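PDB 3I2W: syndapin from Drosophila melanogaster, which probably acts in endocytosis and the internalisation of plasma-membrane proteins, binding phospholipid through its dimeric F-BAR domain, the part of the protein present here. Local coordinates for residues D2-P7 with S213-C218; K128-L133 with S205-D210; N156-A161 with D177-T182. All coordinates share one frame; numbering follows the deposited sequence.

Contact 1 of 3, residues D2-P7 with S213-C218; sequences DSFWEP and SVFEKC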
loop_
_atom_site.group_PDB
_atom_site.type_symbol
_atom_site.label_atom_id
_atom_site.label_comp_id
_atom_site.label_asym_id
_atom_site.label_seq_id
_atom_site.Cartn_x
_atom_site.Cartn_y
_atom_site.Cartn_z
ATOM N N ASP B 2 -39.794 15.988 -14.710
ATOM C CA ASP B 2 -38.435 15.602 -14.998
ATOM C C ASP B 2 -38.329 14.729 -16.270
ATOM O O ASP B 2 -37.220 14.413 -16.701
ATOM C CB ASP B 2 -37.855 14.862 -13.763
ATOM C CG ASP B 2 -38.695 13.599 -13.364
ATOM O OD1 ASP B 2 -39.965 13.680 -13.370
ATOM O OD2 ASP B 2 -38.097 12.530 -13.061
ATOM N N SER B 3 -39.460 14.354 -16.871
ATOM C CA SER B 3 -39.488 13.459 -18.019
ATOM C C SER B 3 -38.547 13.860 -19.119
ATOM O O SER B 3 -38.581 14.971 -19.632
ATOM C CB SER B 3 -40.913 13.344 -18.615
ATOM O OG SER B 3 -41.022 12.574 -19.850
ATOM N N PHE B 4 -37.761 12.899 -19.553
ATOM C CA PHE B 4 -36.984 13.026 -20.786
ATOM C C PHE B 4 -37.697 13.760 -21.945
ATOM O O PHE B 4 -37.108 14.531 -22.696
ATOM C CB PHE B 4 -36.546 11.631 -21.252
ATOM C CG PHE B 4 -35.910 11.637 -22.606
ATOM C CD1 PHE B 4 -34.609 12.074 -22.770
ATOM C CD2 PHE B 4 -36.634 11.249 -23.733
ATOM C CE1 PHE B 4 -34.052 12.070 -24.020
ATOM C CE2 PHE B 4 -36.085 11.264 -24.949
ATOM C CZ PHE B 4 -34.786 11.660 -25.107
ATOM N N TRP B 5 -38.969 13.472 -22.100
ATOM C CA TRP B 5 -39.733 13.959 -23.235
ATOM C C TRP B 5 -40.063 15.467 -23.279
ATOM O O TRP B 5 -40.320 16.014 -24.343
ATOM C CB TRP B 5 -40.945 13.084 -23.344
ATOM C CG TRP B 5 -40.525 11.724 -23.736
ATOM C CD1 TRP B 5 -40.527 10.606 -22.972
ATOM C CD2 TRP B 5 -39.998 11.343 -25.007
ATOM N NE1 TRP B 5 -40.075 9.537 -23.698
ATOM C CE2 TRP B 5 -39.769 9.963 -24.962
ATOM C CE3 TRP B 5 -39.763 12.036 -26.210
ATOM C CZ2 TRP B 5 -39.277 9.261 -26.043
ATOM C CZ3 TRP B 5 -39.284 11.339 -27.294
ATOM C CH2 TRP B 5 -39.029 9.970 -27.206
ATOM N N GLU B 6 -39.990 16.084 -22.104
ATOM C CA GLU B 6 -40.025 17.512 -21.809
ATOM C C GLU B 6 -38.888 18.353 -22.429
ATOM O O GLU B 6 -37.763 17.931 -22.477
ATOM C CB GLU B 6 -39.867 17.569 -20.303
ATOM C CG GLU B 6 -40.832 18.436 -19.534
ATOM C CD GLU B 6 -42.274 18.103 -19.792
ATOM O OE1 GLU B 6 -42.676 16.905 -19.685
ATOM O OE2 GLU B 6 -43.009 19.074 -20.099
ATOM N N PRO B 7 -39.178 19.571 -22.885
ATOM C CA PRO B 7 -38.123 20.310 -23.622
ATOM C C PRO B 7 -36.868 20.545 -22.799
ATOM O O PRO B 7 -36.941 20.839 -21.594
ATOM C CB PRO B 7 -38.771 21.674 -23.947
ATOM C CG PRO B 7 -40.202 21.460 -23.838
ATOM C CD PRO B 7 -40.429 20.341 -22.800
ATOM N N SER B 213 -33.701 8.254 -31.984
ATOM C CA SER B 213 -32.696 7.934 -32.883
ATOM C C SER B 213 -31.450 8.592 -32.367
ATOM O O SER B 213 -30.375 8.022 -32.448
ATOM C CB SER B 213 -33.128 8.489 -34.205
ATOM O OG SER B 213 -32.058 8.434 -35.073
ATOM N N VAL B 214 -31.599 9.807 -31.847
ATOM C CA VAL B 214 -30.486 10.588 -31.265
ATOM C C VAL B 214 -30.060 9.953 -29.966
ATOM O O VAL B 214 -28.883 9.874 -29.702
ATOM C CB VAL B 214 -30.879 12.031 -30.981
ATOM C CG1 VAL B 214 -29.774 12.749 -30.310
ATOM C CG2 VAL B 214 -31.143 12.725 -32.255
ATOM N N PHE B 215 -31.020 9.476 -29.181
ATOM C CA PHE B 215 -30.747 8.894 -27.901
ATOM C C PHE B 215 -29.918 7.657 -28.061
ATOM O O PHE B 215 -29.057 7.372 -27.256
ATOM C CB PHE B 215 -32.038 8.477 -27.262
ATOM C CG PHE B 215 -31.881 7.891 -25.891
ATOM C CD1 PHE B 215 -31.495 8.684 -24.817
ATOM C CD2 PHE B 215 -32.169 6.565 -25.658
ATOM C CE1 PHE B 215 -31.364 8.152 -23.553
ATOM C CE2 PHE B 215 -32.095 6.025 -24.371
ATOM C CZ PHE B 215 -31.678 6.803 -23.330
ATOM N N GLU B 216 -30.175 6.909 -29.115
ATOM C CA GLU B 216 -29.540 5.630 -29.224
ATOM C C GLU B 216 -28.104 5.826 -29.696
ATOM O O GLU B 216 -27.225 5.005 -29.355
ATOM C CB GLU B 216 -30.366 4.648 -30.054
ATOM C CG GLU B 216 -31.458 3.922 -29.230
ATOM C CD GLU B 216 -30.916 3.090 -28.031
ATOM O OE1 GLU B 216 -29.797 2.519 -28.173
ATOM O OE2 GLU B 216 -31.597 3.000 -26.947
ATOM N N LYS B 217 -27.846 6.911 -30.423
ATOM C CA LYS B 217 -26.493 7.277 -30.741
ATOM C C LYS B 217 -25.673 7.405 -29.445
ATOM O O LYS B 217 -24.461 7.040 -29.390
ATOM C CB LYS B 217 -26.446 8.601 -31.485
ATOM C CG LYS B 217 -26.573 8.508 -33.009
ATOM C CD LYS B 217 -26.987 9.862 -33.676
ATOM C CE LYS B 217 -27.029 9.835 -35.273
ATOM N NZ LYS B 217 -28.100 8.840 -35.663
ATOM N N CYS B 218 -26.348 7.916 -28.415
ATOM C CA CYS B 218 -25.742 8.199 -27.171
ATOM C C CYS B 218 -25.543 6.923 -26.432
ATOM O O CYS B 218 -24.452 6.646 -25.987
ATOM C CB CYS B 218 -26.601 9.151 -26.386
ATOM S SG CYS B 218 -26.507 10.818 -27.113
#

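Contact 2 of 3, residues K128-L133 with S205-D210; sequences KPWAKL and SVYIED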
loop_
_atom_site.group_PDB
_atom_site.type_symbol
_atom_site.label_atom_id
_atom_site.label_comp_id
_atom_site.label_asym_id
_atom_site.label_seq_id
_atom_site.Cartn_x
_atom_site.Cartn_y
_atom_site.Cartn_z
ATOM N N LYS B 128 -36.838 20.768 -32.016
ATOM C CA LYS B 128 -37.322 22.077 -32.413
ATOM C C LYS B 128 -38.793 22.103 -32.924
ATOM O O LYS B 128 -39.632 22.724 -32.280
ATOM C CB LYS B 128 -36.362 22.723 -33.380
ATOM C CG LYS B 128 -36.718 24.119 -33.690
ATOM C CD LYS B 128 -35.809 24.684 -34.738
ATOM C CE LYS B 128 -35.376 26.074 -34.279
ATOM N NZ LYS B 128 -34.843 26.940 -35.399
ATOM N N PRO B 129 -39.121 21.388 -34.036
ATOM C CA PRO B 129 -40.523 21.286 -34.478
ATOM C C PRO B 129 -41.550 21.150 -33.369
ATOM O O PRO B 129 -42.508 21.929 -33.289
ATOM C CB PRO B 129 -40.519 20.005 -35.300
ATOM C CG PRO B 129 -39.257 20.059 -35.963
ATOM C CD PRO B 129 -38.259 20.599 -34.935
ATOM N N TRP B 130 -41.357 20.161 -32.526
ATOM C CA TRP B 130 -42.318 19.851 -31.497
ATOM C C TRP B 130 -42.266 20.935 -30.402
ATOM O O TRP B 130 -43.234 21.204 -29.706
ATOM C CB TRP B 130 -41.938 18.494 -30.964
ATOM C CG TRP B 130 -42.810 17.941 -29.994
ATOM C CD1 TRP B 130 -43.877 17.126 -30.234
ATOM C CD2 TRP B 130 -42.692 18.044 -28.591
ATOM N NE1 TRP B 130 -44.469 16.751 -29.038
ATOM C CE2 TRP B 130 -43.741 17.297 -28.019
ATOM C CE3 TRP B 130 -41.813 18.700 -27.755
ATOM C CZ2 TRP B 130 -43.920 17.182 -26.651
ATOM C CZ3 TRP B 130 -42.012 18.604 -26.350
ATOM C CH2 TRP B 130 -43.045 17.849 -25.831
ATOM N N ALA B 131 -41.133 21.593 -30.263
ATOM C CA ALA B 131 -41.078 22.667 -29.316
ATOM C C ALA B 131 -42.038 23.759 -29.759
ATOM O O ALA B 131 -42.816 24.218 -28.962
ATOM C CB ALA B 131 -39.665 23.189 -29.207
ATOM N N LYS B 132 -41.964 24.184 -31.022
ATOM C CA LYS B 132 -42.980 25.034 -31.630
ATOM C C LYS B 132 -44.396 24.560 -31.282
ATOM O O LYS B 132 -45.107 25.208 -30.506
ATOM C CB LYS B 132 -42.854 25.032 -33.144
ATOM C CG LYS B 132 -41.546 25.583 -33.722
ATOM C CD LYS B 132 -41.031 26.821 -32.961
ATOM C CE LYS B 132 -39.729 27.357 -33.600
ATOM N NZ LYS B 132 -39.865 27.253 -35.102
ATOM N N LEU B 133 -44.809 23.416 -31.817
ATOM C CA LEU B 133 -46.159 22.976 -31.496
ATOM C C LEU B 133 -46.445 23.063 -29.980
ATOM O O LEU B 133 -47.529 23.423 -29.561
ATOM C CB LEU B 133 -46.522 21.634 -32.164
ATOM C CG LEU B 133 -46.053 21.549 -33.635
ATOM C CD1 LEU B 133 -46.383 20.266 -34.279
ATOM C CD2 LEU B 133 -46.564 22.635 -34.521
ATOM N N SER B 205 -45.456 11.256 -32.885
ATOM C CA SER B 205 -44.796 10.042 -33.130
ATOM C C SER B 205 -43.573 10.381 -33.960
ATOM O O SER B 205 -42.519 9.784 -33.781
ATOM C CB SER B 205 -45.752 9.086 -33.770
ATOM O OG SER B 205 -45.866 9.465 -35.086
ATOM N N VAL B 206 -43.671 11.369 -34.826
ATOM C CA VAL B 206 -42.472 11.802 -35.539
ATOM C C VAL B 206 -41.395 12.260 -34.563
ATOM O O VAL B 206 -40.212 11.963 -34.771
ATOM C CB VAL B 206 -42.781 12.924 -36.506
ATOM C CG1 VAL B 206 -41.469 13.619 -37.044
ATOM C CG2 VAL B 206 -43.646 12.379 -37.632
ATOM N N TYR B 207 -41.812 13.013 -33.535
ATOM C CA TYR B 207 -40.977 13.479 -32.438
ATOM C C TYR B 207 -40.336 12.273 -31.786
ATOM O O TYR B 207 -39.135 12.156 -31.765
ATOM C CB TYR B 207 -41.849 14.220 -31.422
ATOM C CG TYR B 207 -41.180 14.712 -30.132
ATOM C CD1 TYR B 207 -39.949 15.329 -30.158
ATOM C CD2 TYR B 207 -41.835 14.627 -28.918
ATOM C CE1 TYR B 207 -39.352 15.791 -29.012
ATOM C CE2 TYR B 207 -41.252 15.108 -27.776
ATOM C CZ TYR B 207 -40.001 15.681 -27.822
ATOM O OH TYR B 207 -39.359 16.142 -26.669
ATOM N N ILE B 208 -41.137 11.367 -31.259
ATOM C CA ILE B 208 -40.629 10.143 -30.690
ATOM C C ILE B 208 -39.570 9.485 -31.579
ATOM O O ILE B 208 -38.481 9.225 -31.117
ATOM C CB ILE B 208 -41.774 9.221 -30.275
ATOM C CG1 ILE B 208 -42.691 10.054 -29.370
ATOM C CG2 ILE B 208 -41.276 7.982 -29.565
ATOM C CD1 ILE B 208 -43.854 9.321 -28.692
ATOM N N GLU B 209 -39.838 9.268 -32.849
ATOM C CA GLU B 209 -38.837 8.632 -33.666
ATOM C C GLU B 209 -37.541 9.381 -33.628
ATOM O O GLU B 209 -36.496 8.820 -33.344
ATOM C CB GLU B 209 -39.265 8.635 -35.081
ATOM C CG GLU B 209 -39.646 7.303 -35.642
ATOM C CD GLU B 209 -39.683 7.418 -37.175
ATOM O OE1 GLU B 209 -38.923 6.665 -37.842
ATOM O OE2 GLU B 209 -40.435 8.308 -37.695
ATOM N N ASP B 210 -37.611 10.655 -33.953
ATOM C CA ASP B 210 -36.457 11.536 -33.890
ATOM C C ASP B 210 -35.659 11.487 -32.575
ATOM O O ASP B 210 -34.459 11.190 -32.572
ATOM C CB ASP B 210 -36.882 12.953 -34.229
ATOM C CG ASP B 210 -37.324 13.088 -35.678
ATOM O OD1 ASP B 210 -37.173 12.089 -36.406
ATOM O OD2 ASP B 210 -37.794 14.182 -36.088
#

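Contact 3 of 3, residues N156-A161 with D177-T182; sequences NQERNA and DRVQKT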
loop_
_atom_site.group_PDB
_atom_site.type_symbol
_atom_site.label_atom_id
_atom_site.label_comp_id
_atom_site.label_asym_id
_atom_site.label_seq_id
_atom_site.Cartn_x
_atom_site.Cartn_y
_atom_site.Cartn_z
ATOM N N ASN B 156 -70.524 39.987 -15.805
ATOM C CA ASN B 156 -70.759 40.614 -14.522
ATOM C C ASN B 156 -71.132 42.077 -14.578
ATOM O O ASN B 156 -72.062 42.512 -13.883
ATOM C CB ASN B 156 -69.526 40.482 -13.656
ATOM C CG ASN B 156 -69.660 39.375 -12.666
ATOM O OD1 ASN B 156 -70.765 38.857 -12.451
ATOM N ND2 ASN B 156 -68.543 38.986 -12.046
ATOM N N GLN B 157 -70.388 42.843 -15.371
ATOM C CA GLN B 157 -70.616 44.267 -15.422
ATOM C C GLN B 157 -71.915 44.579 -16.107
ATOM O O GLN B 157 -72.582 45.524 -15.731
ATOM C CB GLN B 157 -69.508 45.001 -16.118
ATOM C CG GLN B 157 -68.144 44.610 -15.700
ATOM C CD GLN B 157 -67.143 45.223 -16.644
ATOM O OE1 GLN B 157 -67.270 46.400 -16.991
ATOM N NE2 GLN B 157 -66.163 44.432 -17.101
ATOM N N GLU B 158 -72.290 43.791 -17.100
ATOM C CA GLU B 158 -73.602 43.937 -17.672
ATOM C C GLU B 158 -74.710 43.742 -16.625
ATOM O O GLU B 158 -75.699 44.457 -16.661
ATOM C CB GLU B 158 -73.802 42.995 -18.844
ATOM C CG GLU B 158 -74.934 43.445 -19.747
ATOM C CD GLU B 158 -75.305 42.423 -20.790
ATOM O OE1 GLU B 158 -75.635 41.277 -20.407
ATOM O OE2 GLU B 158 -75.288 42.775 -22.000
ATOM N N ARG B 159 -74.540 42.788 -15.706
ATOM C CA ARG B 159 -75.414 42.639 -14.539
ATOM C C ARG B 159 -75.816 43.985 -13.936
ATOM O O ARG B 159 -77.000 44.349 -13.919
ATOM C CB ARG B 159 -74.719 41.797 -13.466
ATOM C CG ARG B 159 -75.251 41.990 -12.022
ATOM C CD ARG B 159 -76.547 41.209 -11.723
ATOM N NE ARG B 159 -76.288 39.776 -11.523
ATOM C CZ ARG B 159 -76.335 38.843 -12.481
ATOM N NH1 ARG B 159 -76.643 39.165 -13.737
ATOM N NH2 ARG B 159 -76.077 37.572 -12.180
ATOM N N ASN B 160 -74.812 44.724 -13.465
ATOM C CA ASN B 160 -75.007 45.995 -12.738
ATOM C C ASN B 160 -74.997 47.265 -13.598
ATOM O O ASN B 160 -74.638 48.344 -13.150
ATOM C CB ASN B 160 -74.001 46.085 -11.598
ATOM C CG ASN B 160 -72.888 45.067 -11.740
ATOM O OD1 ASN B 160 -71.778 45.410 -12.137
ATOM N ND2 ASN B 160 -73.190 43.799 -11.451
ATOM N N ALA B 161 -75.408 47.104 -14.846
ATOM C CA ALA B 161 -75.686 48.198 -15.763
ATOM C C ALA B 161 -77.190 48.239 -15.970
ATOM O O ALA B 161 -77.797 49.312 -15.985
ATOM C CB ALA B 161 -74.969 47.978 -17.136
ATOM N N ASP B 177 -72.113 45.067 -25.867
ATOM C CA ASP B 177 -71.314 44.668 -26.995
ATOM C C ASP B 177 -70.121 43.882 -26.546
ATOM O O ASP B 177 -69.771 42.909 -27.206
ATOM C CB ASP B 177 -70.852 45.867 -27.806
ATOM C CG ASP B 177 -71.959 46.480 -28.633
ATOM O OD1 ASP B 177 -73.127 45.972 -28.631
ATOM O OD2 ASP B 177 -71.644 47.489 -29.287
ATOM N N ARG B 178 -69.495 44.318 -25.447
ATOM C CA ARG B 178 -68.349 43.628 -24.867
ATOM C C ARG B 178 -68.655 42.183 -24.541
ATOM O O ARG B 178 -67.880 41.327 -24.875
ATOM C CB ARG B 178 -67.910 44.302 -23.607
ATOM C CG ARG B 178 -66.585 44.969 -23.684
ATOM C CD ARG B 178 -66.180 45.365 -22.260
ATOM N NE ARG B 178 -65.550 46.687 -22.210
ATOM C CZ ARG B 178 -64.987 47.223 -21.121
ATOM N NH1 ARG B 178 -64.970 46.549 -19.969
ATOM N NH2 ARG B 178 -64.443 48.443 -21.183
ATOM N N VAL B 179 -69.783 41.907 -23.904
ATOM C CA VAL B 179 -70.168 40.528 -23.565
ATOM C C VAL B 179 -70.194 39.637 -24.795
ATOM O O VAL B 179 -69.529 38.638 -24.851
ATOM C CB VAL B 179 -71.548 40.467 -22.848
ATOM C CG1 VAL B 179 -72.089 39.058 -22.813
ATOM C CG2 VAL B 179 -71.443 41.037 -21.439
ATOM N N GLN B 180 -70.974 40.014 -25.784
ATOM C CA GLN B 180 -71.095 39.257 -27.013
ATOM C C GLN B 180 -69.740 39.085 -27.759
ATOM O O GLN B 180 -69.539 38.093 -28.457
ATOM C CB GLN B 180 -72.154 39.958 -27.887
ATOM C CG GLN B 180 -72.466 39.303 -29.236
ATOM C CD GLN B 180 -73.145 37.931 -29.094
ATOM O OE1 GLN B 180 -73.381 37.443 -27.970
ATOM N NE2 GLN B 180 -73.460 37.302 -30.238
ATOM N N LYS B 181 -68.835 40.057 -27.604
ATOM C CA LYS B 181 -67.546 40.104 -28.301
ATOM C C LYS B 181 -66.570 39.234 -27.539
ATOM O O LYS B 181 -65.624 38.690 -28.098
ATOM C CB LYS B 181 -66.977 41.539 -28.323
ATOM C CG LYS B 181 -66.275 42.035 -29.647
ATOM C CD LYS B 181 -65.293 41.026 -30.375
ATOM C CE LYS B 181 -63.853 40.974 -29.781
ATOM N NZ LYS B 181 -63.062 42.255 -29.925
ATOM N N THR B 182 -66.778 39.135 -26.242
ATOM C CA THR B 182 -65.890 38.354 -25.459
ATOM C C THR B 182 -66.349 36.917 -25.490
ATOM O O THR B 182 -65.563 36.031 -25.209
ATOM C CB THR B 182 -65.779 38.839 -24.021
ATOM O OG1 THR B 182 -67.065 38.788 -23.410
ATOM C CG2 THR B 182 -65.164 40.254 -23.933
#

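Contact 1 of 3, residues D2-P7 with S213-C218
The rings of Phe4 and Phe215 meet obliquely, neither stacked nor edge-to-face, with centroids 5.6 Å apart and planes inclined at 60°. Phe4 CE1 is the atom that reaches across, 4.3 Å from Phe215 CD1. The ring of Phe4 is also held from its own side: its CD2 stands 3.5 Å above the plane of the Trp5 ring, over the centre of that face, while Trp5 NE1 lies at the edge of the Phe4 ring. The CA atoms of Phe4 and Phe215 are 10.3 Å apart, a gap that two large side chains can bridge. Phe215 sets CG anti to its backbone N (chi1 -178°), which carries the phenyl group outward from its helix.

The contact lays the N-terminal loop before helix 11-58 against helix 169-240 of the F-BAR domain, at the dimer interface. A type I beta turn shapes the loop, Glu6 N donating to Ser3 O at 3.1 Å. Ser3 also makes an ST turn, its OG accepting from Trp5 N at 3.2 Å. A small hydroxyl suits this place, since the same OG is hydrogen-bonded to Ala280 O of the second subunit, and Trp5 NE1 bonds to Ile277 O of that subunit. His275 of the second subunit packs on Phe4, and Thr13 of helix 11-58 on Phe215.

Between the two segments the chemistry is wholly apolar: they bury just 65 Å², both sides summed, and share no hydrogen bond. Such a contact gains from excluding water and sets little direction, whereas the hydrogen bonds of Ser3 and Trp5 fix the turn and join it to the dimer partner.

Contact 2 of 3, residues K128-L133 with S205-D210
Trp130 and Tyr207 lie face to face, the five-membered ring of the indole and the phenol ring having centroids 3.7 Å apart and planes only 13° from parallel. Tyr207 CE2 sits over the centre of the indole, 3.3 Å from Trp130 CE2, and Tyr207 OH lies over the CE3-CZ3 rim, 3.6 Å from Trp130 CZ3. Trp130 CB adds a CH-pi contact over the phenol face, 4.1 Å from the centroid of the Tyr207 ring. In both residues CG is anti to the backbone N (chi1 -176° in Trp130, 176° in Tyr207), which brings two flat groups out between helices 114-159 and 169-240, the antiparallel hairpin of the F-BAR domain, where their CA atoms are 6.6 Å apart.

Around this pair, polar partners fix each ring at its rim. Trp130 NE1 bonds to Asn204 OD1, one turn back on the facing helix, and Tyr207 OH bonds to both Trp5 O and Gln127 NE2; the Trp5 ring also meets Tyr207 edge-to-face, and Trp283 of the second subunit packs on both stacked residues. Leucine in place of Trp130 would probably leave the Tyr207 face without its stacking partner and Asn204 OD1 without its indole donor.

Tryptophan and tyrosine suit the site because each joins a broad apolar face to a polar rim: the faces join the helices through dispersion and exclusion of water, while the polar NE1 and OH of these buried residues keep hydrogen-bond partners.

Contact 3 of 3, residues N156-A161 with D177-T182
Near the tip of the antiparallel helical hairpin formed by helices 114-159 and 169-240, in one long arm of the F-BAR domain, Gln157 and Glu158 face Arg178 and Val179. The first helix is weakly bonded here, close to where it runs out into loop, with Ala161 N donating to Glu158 O at 3.2 Å; the second is helical throughout 177-182 and continues. Glu158 and Val179 have the nearest CA atoms, 7.6 Å apart.

The side chains of these two residues cross at about a right angle. Their apolar touch is made by Val179 CG2, which approaches Glu158 CB at 4.0 Å; the carboxylate carbon, Glu158 CD, comes more loosely to 4.2 Å from the same Val179 CG2. Glu158 holds CG anti to the backbone N (chi1 -160°) and is extended beyond it, a form that leaves CB against the valine methyl and brings CD round to it as well. Glu158 is partly exposed, which suits a charged residue that lends its carbon chain to the contact. Valine fits the buried side of the pair because its branched, wholly apolar side chain asks for no polar partner; Thr155, from the helix opposite, packs against it as well.

Beside this lies a looser polar pair. Gln157 and Arg178 cross obliquely, the amide and guanidinium planes 79° apart, with the amide near the edge of the guanidinium. Gln157 NE2 donates to Ser153 O, one turn earlier on its own helix, which helps to hold the amide. Arginine is well placed on this exposed side: its long chain, bent at chi3, runs out beside the groove between the helices and brings NH1 alongside the glutamine amide. No hydrogen bond joins them: Arg178 NH1 stands 3.8 Å from both Gln157 NE2 and Gln157 OE1.

How the contacts relate
All three contacts involve helix 169-240, and contacts 2 and 3 both join it to helix 114-159; contact 1 brings the N-terminal loop against it. Along the chain they are nested, contact 3 inside the loop closed by contact 2, and contact 2 inside that closed by contact 1. Contacts 1 and 2 are neighbours, about 11 Å apart centre to centre; Trp5 and Tyr207 link them directly, and both touch the second subunit. Contact 3 lies farther out along the arm, its centre about 42 Å from that of contact 2 and about 49 Å from that of contact 1, where no other chain of the assembly touches it. Intrachain packing thus meets the dimer interface nearer the domain's middle.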